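Local coordinates for protein methylxanthine N1-demethylase NdmA (Pseudomonas putida, PDB 6ICN) that catalyses the N1-demethylation of caffeine to theobromine and formaldehyde, using a Rieske [2Fe-2S] cluster and a mononuclear metal centre, at residues A[190-193]-A[194-198]. Sequence-based numbering, arbitrary orientation.
Sequences SHFA and FIHPG. With CO (cobalt (II) ion), chain E.
The short helix 192-195 brings His191 and His196 together in one turn: Ile195 N gives a nearly straight bond of 2.8 Å to His191 O, which also accepts Phe194 N, and His196 N bonds to Phe192 O. In the Rieske oxygenase catalytic domain this is the turn that contributes both histidines of the facial triad of two histidines and one carboxylate, with Asp307 on helix 293-313 giving the carboxylate. Cobalt occupies the site here, bound by His191 NE2 at 2.1 Å, His196 NE2 at 2.0 Å and a water. His191 has CG lodged between its backbone N and carbonyl carbon (chi1 82°), which swings its ring toward the metal. With their planes at 70°, the two imidazoles converge on the one ion, and so their NE2 atoms come within 3.2 Å of each other as co-ligands, not hydrogen-bond partners. Histidine suits both places because NE2 can bind the metal while ND1, across the ring, is hydrogen-bonded: that of His196 to Glu306, which should fix the rotation of the ring, and that of His191 close by in the chain. Branched Ile195 packs against both rings, CB at the edge of the His191 ring, 3.7 Å from CD2, and CG2 over one face of the His196 ring. The apolar ring of Phe192 touches bound caffeine, while its CD1 lies 3.8 Å from His196 CD2. The Phe194 ring meets Ser190 O with its edge, CD2 3.8 Å away, and packs on His102 of the second subunit, which lies in that subunit's [2Fe-2S] cluster pocket; an alanine here would probably open a gap beside Ser190 O and weaken that subunit contact. Just past the helix, Pro197, which has no N-H to offer a helical carbonyl, rests its CB 3.6 Å from Ala193 O.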
loop_
_atom_site.group_PDB
_atom_site.type_symbol
_atom_site.label_atom_id
_atom_site.label_comp_id
_atom_site.label_asym_id
_atom_site.label_seq_id
_atom_site.Cartn_x
_atom_site.Cartn_y
_atom_site.Cartn_z
ATOM N N SER A 190 17.545 17.778 31.850
ATOM C CA SER A 190 18.609 16.783 31.731
ATOM C C SER A 190 18.692 16.102 30.363
ATOM O O SER A 190 19.757 15.578 30.014
ATOM C CB SER A 190 18.407 15.704 32.802
ATOM O OG SER A 190 18.646 16.225 34.099
ATOM N N HIS A 191 17.600 16.057 29.589
ATOM C CA HIS A 191 17.614 15.249 28.378
ATOM C C HIS A 191 18.150 15.989 27.164
ATOM O O HIS A 191 18.524 15.327 26.183
ATOM C CB HIS A 191 16.203 14.718 28.069
ATOM C CG HIS A 191 15.309 15.702 27.369
ATOM N ND1 HIS A 191 14.742 16.787 28.002
ATOM C CD2 HIS A 191 14.860 15.741 26.089
ATOM C CE1 HIS A 191 14.003 17.466 27.142
ATOM N NE2 HIS A 191 14.047 16.844 25.976
ATOM N N PHE A 192 18.211 17.333 27.214
ATOM C CA PHE A 192 18.603 18.101 26.033
ATOM C C PHE A 192 19.909 17.582 25.453
ATOM O O PHE A 192 20.043 17.412 24.236
ATOM C CB PHE A 192 18.743 19.595 26.364
ATOM C CG PHE A 192 17.448 20.284 26.739
ATOM C CD1 PHE A 192 16.481 20.549 25.789
ATOM C CD2 PHE A 192 17.219 20.706 28.038
ATOM C CE1 PHE A 192 15.304 21.200 26.125
ATOM C CE2 PHE A 192 16.035 21.364 28.385
ATOM C CZ PHE A 192 15.070 21.602 27.425
ATOM N N ALA A 193 20.886 17.292 26.317
ATOM C CA ALA A 193 22.191 16.867 25.836
ATOM C C ALA A 193 22.157 15.516 25.135
ATOM O O ALA A 193 23.018 15.257 24.297
ATOM C CB ALA A 193 23.189 16.832 27.002
ATOM N N PHE A 194 21.170 14.663 25.427
ATOM C CA PHE A 194 21.108 13.322 24.859
ATOM C C PHE A 194 20.084 13.161 23.740
ATOM O O PHE A 194 20.310 12.374 22.817
ATOM C CB PHE A 194 20.824 12.332 25.987
ATOM C CG PHE A 194 21.922 12.307 26.981
ATOM C CD1 PHE A 194 23.085 11.607 26.692
ATOM C CD2 PHE A 194 21.842 13.037 28.158
ATOM C CE1 PHE A 194 24.141 11.631 27.569
ATOM C CE2 PHE A 194 22.898 13.057 29.049
ATOM C CZ PHE A 194 24.046 12.344 28.752
ATOM N N ILE A 195 18.988 13.906 23.781
ATOM C CA ILE A 195 17.934 13.754 22.780
ATOM C C ILE A 195 18.076 14.849 21.729
ATOM O O ILE A 195 17.758 14.630 20.549
ATOM C CB ILE A 195 16.553 13.749 23.459
ATOM C CG1 ILE A 195 16.368 12.431 24.220
ATOM C CG2 ILE A 195 15.394 13.933 22.446
ATOM C CD1 ILE A 195 14.952 12.127 24.578
ATOM N N HIS A 196 18.623 16.014 22.131
ATOM C CA HIS A 196 18.731 17.172 21.238
ATOM C C HIS A 196 20.156 17.715 21.074
ATOM O O HIS A 196 20.335 18.941 21.073
ATOM C CB HIS A 196 17.853 18.316 21.755
ATOM C CG HIS A 196 16.428 17.926 22.024
ATOM N ND1 HIS A 196 15.553 17.540 21.027
ATOM C CD2 HIS A 196 15.717 17.912 23.175
ATOM C CE1 HIS A 196 14.372 17.281 21.559
ATOM N NE2 HIS A 196 14.448 17.484 22.865
ATOM N N PRO A 197 21.180 16.871 20.906
ATOM C CA PRO A 197 22.551 17.418 20.873
ATOM C C PRO A 197 22.819 18.331 19.688
ATOM O O PRO A 197 23.435 19.390 19.854
ATOM C CB PRO A 197 23.428 16.159 20.835
ATOM C CG PRO A 197 22.571 15.134 20.203
ATOM C CD PRO A 197 21.183 15.412 20.704
ATOM N N GLY A 198 22.382 17.970 18.488
ATOM C CA GLY A 198 22.662 18.928 17.424
ATOM C C GLY A 198 21.850 20.208 17.501
ATOM O O GLY A 198 22.177 21.183 16.816
HETATM CO CO CO E . 12.945 17.193 24.222
HETATM O O HOH W 1 11.485 18.330 25.212
#